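Local coordinates for protein fatty acid synthase 1, isoform A (Drosophila melanogaster, PDB 6FN6) that probably catalyses NADPH-dependent de novo synthesis of long-chain saturated fatty acids, this piece being its modifying region of dehydratase, enoylreductase and ketoreductase, at residues A[50-53]-A[54-57]; A[107-110]-A[111-114]; A[212-215]-A[216-219]. All coordinates share one frame; numbering follows the deposited sequence.

All three contacts are local turns on the surface of the dehydratase domain, a predicted pair of hotdog folds, and they follow one another in series along the chain. Contact 1 (50-57) links helix 34-48 to strand 58-65. Contact 2 (107-114) comes after strand 98-105; the centres of contacts 1 and 2 are about 15 Å apart, and the two touch directly: Pro57 CB packs on Ile110 CG1 at 3.7 Å. Contact 3 (212-219), in the C-terminal hotdog, bridges helices 203-210 and 217-220; its centre is about 23 Å from that of contact 1 and about 27 Å from that of contact 2. All lie away from the predicted catalytic residues and connect helices and strands of the domain.

Contact 1. Residues A[50-53]-A[54-57]; sequences GSEF and HKTP
Glu52 and Thr56 meet at the tight heart of this loop, where the Glu52 carbonyl oxygen is gripped twice. The Thr56 hydroxyl donates to it, OG1 to Glu52 O 2.6 Å, and Lys55 N donates as well, at 2.8 Å from Glu52 O. Both donors stand well above the carbonyl plane, from opposite faces, and together they hold the peptide between them. One residue on, Thr56 N bonds to Phe53 O at 3.2 Å with an N-H...O angle of 158°, so two type I turns overlap, 52-55 and 53-56. Thr56 OG1 reaches its acceptor because it lies beside its own backbone N, anti to the carbonyl carbon (chi1 -49°); Ser51 CB packs against this hydroxyl at roughly a right angle to its bond.

The side chains of Glu52, His54 and Lys55 form the looser side, more open to solvent. The His54 ring turns its edge to the face of Phe53, the inner member of an offset edge-to-face pair, with centroids 5.7 Å apart and planes at 88°. Glu52 runs alongside His54, pointing the same way: its CB lies 3.6 Å from His54 CE1, and its carboxylate reaches the ring's edge, OE2 to CE1 3.5 Å. Lys55 also runs beside Glu52, but its bent chain ends in only a long salt bridge, Glu52 OE1 to Lys55 NZ 3.8 Å, which can add little rigidity at the exposed surface.

The loop leaves helix 34-48 through a Schellman motif at Gly50 and leads into strand 58-65. Phe53 and Thr56 lean back on that helix: Phe53 meets Trp42 edge-to-face and touches Gln43 and Ala46, Thr56 packs on Ala46, and the Thr56 carbonyl accepts a hydrogen bond from Trp42 NE1. Beyond them, Thr56 also touches Ile106, just after strand 98-105.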
loop_
_atom_site.group_PDB
_atom_site.type_symbol
_atom_site.label_atom_id
_atom_site.label_comp_id
_atom_site.label_asym_id
_atom_site.label_seq_id
_atom_site.Cartn_x
_atom_site.Cartn_y
_atom_site.Cartn_z
ATOM N N GLY A 50 -4.410 -27.038 20.093
ATOM C CA GLY A 50 -4.623 -28.296 20.783
ATOM C C GLY A 50 -3.618 -29.374 20.427
ATOM O O GLY A 50 -3.480 -30.365 21.148
ATOM N N SER A 51 -2.921 -29.190 19.311
ATOM C CA SER A 51 -2.017 -30.211 18.795
ATOM C C SER A 51 -0.572 -30.005 19.240
ATOM O O SER A 51 -0.224 -28.973 19.814
ATOM C CB SER A 51 -2.079 -30.233 17.267
ATOM O OG SER A 51 -3.385 -30.547 16.814
ATOM N N GLU A 52 0.262 -31.003 18.962
ATOM C CA GLU A 52 1.702 -30.895 19.158
ATOM C C GLU A 52 2.315 -30.310 17.891
ATOM O O GLU A 52 1.891 -30.645 16.784
ATOM C CB GLU A 52 2.308 -32.262 19.479
ATOM C CG GLU A 52 1.924 -32.803 20.849
ATOM C CD GLU A 52 2.428 -34.216 21.081
ATOM O OE1 GLU A 52 1.894 -35.150 20.448
ATOM O OE2 GLU A 52 3.358 -34.392 21.898
ATOM N N PHE A 53 3.309 -29.440 18.045
ATOM C CA PHE A 53 3.818 -28.678 16.907
ATOM C C PHE A 53 4.477 -29.583 15.867
ATOM O O PHE A 53 4.427 -29.293 14.673
ATOM C CB PHE A 53 4.798 -27.595 17.375
ATOM C CG PHE A 53 6.221 -28.060 17.499
ATOM C CD1 PHE A 53 6.645 -28.761 18.614
ATOM C CD2 PHE A 53 7.142 -27.770 16.505
ATOM C CE1 PHE A 53 7.956 -29.179 18.728
ATOM C CE2 PHE A 53 8.455 -28.185 16.615
ATOM C CZ PHE A 53 8.862 -28.890 17.727
ATOM N N HIS A 54 5.080 -30.682 16.309
ATOM C CA HIS A 54 5.722 -31.605 15.379
ATOM C C HIS A 54 4.674 -32.475 14.686
ATOM O O HIS A 54 4.995 -33.242 13.780
ATOM C CB HIS A 54 6.759 -32.482 16.091
ATOM C CG HIS A 54 6.205 -33.289 17.224
ATOM N ND1 HIS A 54 6.082 -32.793 18.503
ATOM C CD2 HIS A 54 5.758 -34.567 17.271
ATOM C CE1 HIS A 54 5.575 -33.725 19.289
ATOM N NE2 HIS A 54 5.368 -34.812 18.566
ATOM N N LYS A 55 3.422 -32.345 15.120
ATOM C CA LYS A 55 2.310 -33.059 14.504
ATOM C C LYS A 55 1.426 -32.093 13.717
ATOM O O LYS A 55 0.422 -32.496 13.129
ATOM C CB LYS A 55 1.463 -33.752 15.577
ATOM C CG LYS A 55 2.140 -34.897 16.315
ATOM C CD LYS A 55 2.130 -36.186 15.519
ATOM C CE LYS A 55 2.729 -37.329 16.329
ATOM N NZ LYS A 55 1.923 -37.639 17.550
ATOM N N THR A 56 1.817 -30.821 13.694
ATOM C CA THR A 56 0.983 -29.767 13.126
ATOM C C THR A 56 1.673 -29.024 11.985
ATOM O O THR A 56 2.579 -28.226 12.225
ATOM C CB THR A 56 0.586 -28.739 14.205
ATOM O OG1 THR A 56 0.080 -29.419 15.361
ATOM C CG2 THR A 56 -0.474 -27.788 13.678
ATOM N N PRO A 57 1.245 -29.275 10.736
ATOM C CA PRO A 57 1.803 -28.506 9.617
ATOM C C PRO A 57 1.247 -27.085 9.561
ATOM O O PRO A 57 0.084 -26.872 9.896
ATOM C CB PRO A 57 1.376 -29.315 8.391
ATOM C CG PRO A 57 0.135 -30.005 8.812
ATOM C CD PRO A 57 0.303 -30.310 10.274
#

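Contact 2. Residues A[107-110]-A[111-114]; sequences PESI and DNEE
Ser109 and Asn112 bracket a turn in which Ser109 O takes two weak backbone bonds, from Asn112 N at 3.0 Å and from Glu113 N at 3.4 Å. Glu113 N also donates to Ile110 O, 3.3 Å away and well above that carbonyl's plane, so one N-H is shared between two carbonyls in a single loose helical turn. The side chains of Ser109 and Asn112 approach as well: Ser109 OG, anti to its own nitrogen (chi1 174°), swings to within 3.1 Å of Asn112 OD1.

In the next shell, a water bridges Ser109 OG to Asp111, accepting from Asp111 N at 3.3 Å and giving a weak bond to Asp111 OD2. Glu113 CG, beside its own backbone N (chi1 -63°), lies 3.7 Å from Pro107 CB; the bend at chi2 then turns the carboxylate, which a salt bridge to Arg198 holds, while Glu114 OE1 is bonded to Asn202.

These anchors set the turn, which follows strand 98-105, over neighbouring strands: Pro107 and Glu113 press on Val59 of strand 58-65, and Ile110 and Glu114 on Val200 of strand 191-201.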
loop_
_atom_site.group_PDB
_atom_site.type_symbol
_atom_site.label_atom_id
_atom_site.label_comp_id
_atom_site.label_asym_id
_atom_site.label_seq_id
_atom_site.Cartn_x
_atom_site.Cartn_y
_atom_site.Cartn_z
ATOM N N PRO A 107 -3.145 -25.175 6.950
ATOM C CA PRO A 107 -3.735 -25.392 5.623
ATOM C C PRO A 107 -4.694 -26.577 5.541
ATOM O O PRO A 107 -4.649 -27.482 6.375
ATOM C CB PRO A 107 -2.510 -25.640 4.740
ATOM C CG PRO A 107 -1.518 -26.255 5.657
ATOM C CD PRO A 107 -1.728 -25.588 6.989
ATOM N N GLU A 108 -5.556 -26.552 4.530
ATOM C CA GLU A 108 -6.460 -27.660 4.251
ATOM C C GLU A 108 -5.650 -28.907 3.903
ATOM O O GLU A 108 -5.862 -29.979 4.470
ATOM C CB GLU A 108 -7.410 -27.295 3.105
ATOM C CG GLU A 108 -8.381 -28.397 2.693
ATOM C CD GLU A 108 -9.484 -28.616 3.711
ATOM O OE1 GLU A 108 -9.653 -27.758 4.603
ATOM O OE2 GLU A 108 -10.184 -29.647 3.616
ATOM N N SER A 109 -4.720 -28.747 2.967
ATOM C CA SER A 109 -3.856 -29.838 2.527
ATOM C C SER A 109 -2.409 -29.369 2.416
ATOM O O SER A 109 -2.065 -28.605 1.513
ATOM C CB SER A 109 -4.331 -30.388 1.182
ATOM O OG SER A 109 -3.422 -31.351 0.677
ATOM N N ILE A 110 -1.563 -29.828 3.333
ATOM C CA ILE A 110 -0.173 -29.383 3.380
ATOM C C ILE A 110 0.550 -29.770 2.094
ATOM O O ILE A 110 1.458 -29.068 1.649
ATOM C CB ILE A 110 0.552 -29.953 4.619
ATOM C CG1 ILE A 110 1.978 -29.396 4.726
ATOM C CG2 ILE A 110 0.587 -31.478 4.571
ATOM C CD1 ILE A 110 2.052 -27.893 4.918
ATOM N N ASP A 111 0.148 -30.886 1.495
ATOM C CA ASP A 111 0.764 -31.352 0.256
ATOM C C ASP A 111 0.471 -30.395 -0.897
ATOM O O ASP A 111 1.304 -30.198 -1.780
ATOM C CB ASP A 111 0.274 -32.760 -0.095
ATOM C CG ASP A 111 0.802 -33.818 0.857
ATOM O OD1 ASP A 111 1.948 -33.674 1.335
ATOM O OD2 ASP A 111 0.073 -34.795 1.122
ATOM N N ASN A 112 -0.720 -29.807 -0.885
ATOM C CA ASN A 112 -1.143 -28.912 -1.956
ATOM C C ASN A 112 -0.464 -27.547 -1.866
ATOM O O ASN A 112 -0.417 -26.807 -2.848
ATOM C CB ASN A 112 -2.663 -28.731 -1.916
ATOM C CG ASN A 112 -3.398 -29.763 -2.747
ATOM O OD1 ASN A 112 -3.471 -30.934 -2.377
ATOM N ND2 ASN A 112 -3.960 -29.329 -3.870
ATOM N N GLU A 113 0.058 -27.214 -0.690
ATOM C CA GLU A 113 0.693 -25.916 -0.481
ATOM C C GLU A 113 2.153 -25.889 -0.940
ATOM O O GLU A 113 2.751 -24.816 -1.050
ATOM C CB GLU A 113 0.613 -25.529 0.998
ATOM C CG GLU A 113 -0.804 -25.338 1.520
ATOM C CD GLU A 113 -1.477 -24.098 0.964
ATOM O OE1 GLU A 113 -0.917 -22.995 1.124
ATOM O OE2 GLU A 113 -2.569 -24.226 0.369
ATOM N N GLU A 114 2.720 -27.060 -1.215
ATOM C CA GLU A 114 4.127 -27.156 -1.608
ATOM C C GLU A 114 4.295 -27.094 -3.123
ATOM O O GLU A 114 3.336 -27.294 -3.869
ATOM C CB GLU A 114 4.737 -28.454 -1.077
ATOM C CG GLU A 114 4.501 -28.680 0.404
ATOM C CD GLU A 114 5.522 -29.612 1.025
ATOM O OE1 GLU A 114 5.226 -30.818 1.156
ATOM O OE2 GLU A 114 6.618 -29.134 1.389
HETATM O O HOH W 1 -1.945 -33.004 2.857
#

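Contact 3. Residues A[212-215]-A[216-219]; sequences ALTK and EEQV
The carboxylate of Glu217 and the amide of Gln218 are the flat groups that meet segment 212-215. At the edge of the carboxylate, Thr214 N donates to Glu217 OE1 from the anti side, only 16° out of plane, in a 2.9 Å bond that is nearly straight (N-H...O 163°). Over one of its faces stands the Thr214 hydroxyl, whose bond from OG1 to Glu217 OE1, 3.2 Å, is weak. The Gln218 amide turns one face to the backbone of 214 and 215: Lys215 CA and Thr214 O lie over it, and Lys215 CD sits on that same side, 3.7 Å from Gln218 OE1. Gln218 NE2 is bonded to Leu210 O, back at the end of helix 203-210.

Glu217 arrives with CG beside its own backbone N (chi1 -71°) and an extended chain, an arrangement that carries OE1 back to Thr214. Gln218 is likewise extended, and its CG packs against Leu213 CB at 3.7 Å.

The backbone completes the turn. Gln218 N meets Thr214 O at 2.8 Å, nearly along the C=O axis, and Val219 N bonds to Glu216 O at 3.0 Å; the Gln218 backbone is also hydrogen-bonded with Trp166.

Thr-Lys-Glu-Glu has the sequence pattern of a capping box, but Thr214 OG1 does not reach Glu217 N, so the full motif is not formed. With an alanine here in place of Glu217, Thr214 N would probably be left without this acceptor and the entry to the helix less firmly fixed. The carboxylate thus supplies an acceptor where the chain turns into helix 217-220, and its negative charge, near that helix start, probably also interacts favourably with the helix dipole.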
loop_
_atom_site.group_PDB
_atom_site.type_symbol
_atom_site.label_atom_id
_atom_site.label_comp_id
_atom_site.label_asym_id
_atom_site.label_seq_id
_atom_site.Cartn_x
_atom_site.Cartn_y
_atom_site.Cartn_z
ATOM N N ALA A 212 14.294 -42.710 6.581
ATOM C CA ALA A 212 15.069 -43.396 5.553
ATOM C C ALA A 212 16.570 -43.255 5.794
ATOM O O ALA A 212 17.380 -43.783 5.032
ATOM C CB ALA A 212 14.708 -42.862 4.178
ATOM N N LEU A 213 16.936 -42.537 6.851
ATOM C CA LEU A 213 18.338 -42.319 7.187
ATOM C C LEU A 213 18.656 -42.852 8.577
ATOM O O LEU A 213 17.799 -42.864 9.462
ATOM C CB LEU A 213 18.689 -40.832 7.127
ATOM C CG LEU A 213 18.912 -40.189 5.757
ATOM C CD1 LEU A 213 17.613 -40.054 4.978
ATOM C CD2 LEU A 213 19.573 -38.832 5.934
ATOM N N THR A 214 19.894 -43.297 8.760
ATOM C CA THR A 214 20.367 -43.710 10.072
ATOM C C THR A 214 20.607 -42.464 10.912
ATOM O O THR A 214 20.851 -41.386 10.373
ATOM C CB THR A 214 21.666 -44.530 9.979
ATOM O OG1 THR A 214 21.551 -45.493 8.925
ATOM C CG2 THR A 214 21.952 -45.248 11.294
ATOM N N LYS A 215 20.536 -42.611 12.230
ATOM C CA LYS A 215 20.823 -41.503 13.129
ATOM C C LYS A 215 22.214 -40.958 12.822
ATOM O O LYS A 215 22.490 -39.777 13.029
ATOM C CB LYS A 215 20.722 -41.943 14.590
ATOM C CG LYS A 215 19.301 -42.267 15.040
ATOM C CD LYS A 215 18.424 -41.026 15.155
ATOM C CE LYS A 215 16.987 -41.398 15.498
ATOM N NZ LYS A 215 16.100 -40.207 15.595
ATOM N N GLU A 216 23.090 -41.833 12.336
ATOM C CA GLU A 216 24.423 -41.430 11.904
ATOM C C GLU A 216 24.388 -40.703 10.561
ATOM O O GLU A 216 25.024 -39.664 10.397
ATOM C CB GLU A 216 25.342 -42.647 11.802
ATOM C CG GLU A 216 26.808 -42.286 11.671
ATOM C CD GLU A 216 27.635 -43.408 11.081
ATOM O OE1 GLU A 216 27.273 -44.586 11.282
ATOM O OE2 GLU A 216 28.643 -43.107 10.408
ATOM N N GLU A 217 23.648 -41.254 9.605
ATOM C CA GLU A 217 23.534 -40.648 8.281
ATOM C C GLU A 217 22.930 -39.249 8.378
ATOM O O GLU A 217 23.360 -38.325 7.685
ATOM C CB GLU A 217 22.690 -41.529 7.354
ATOM C CG GLU A 217 23.382 -42.817 6.934
ATOM C CD GLU A 217 22.533 -43.673 6.012
ATOM O OE1 GLU A 217 21.309 -43.770 6.244
ATOM O OE2 GLU A 217 23.089 -44.241 5.048
ATOM N N GLN A 218 21.935 -39.103 9.247
ATOM C CA GLN A 218 21.284 -37.817 9.465
ATOM C C GLN A 218 22.304 -36.755 9.868
ATOM O O GLN A 218 22.124 -35.569 9.588
ATOM C CB GLN A 218 20.203 -37.939 10.541
ATOM C CG GLN A 218 18.990 -38.758 10.124
ATOM C CD GLN A 218 18.048 -39.026 11.279
ATOM O OE1 GLN A 218 18.241 -38.516 12.382
ATOM N NE2 GLN A 218 17.015 -39.824 11.030
ATOM N N VAL A 219 23.374 -37.191 10.523
ATOM C CA VAL A 219 24.387 -36.280 11.037
ATOM C C VAL A 219 25.576 -36.184 10.086
ATOM O O VAL A 219 26.053 -35.090 9.790
ATOM C CB VAL A 219 24.854 -36.721 12.442
ATOM C CG1 VAL A 219 25.909 -35.768 12.989
ATOM C CG2 VAL A 219 23.673 -36.809 13.395
#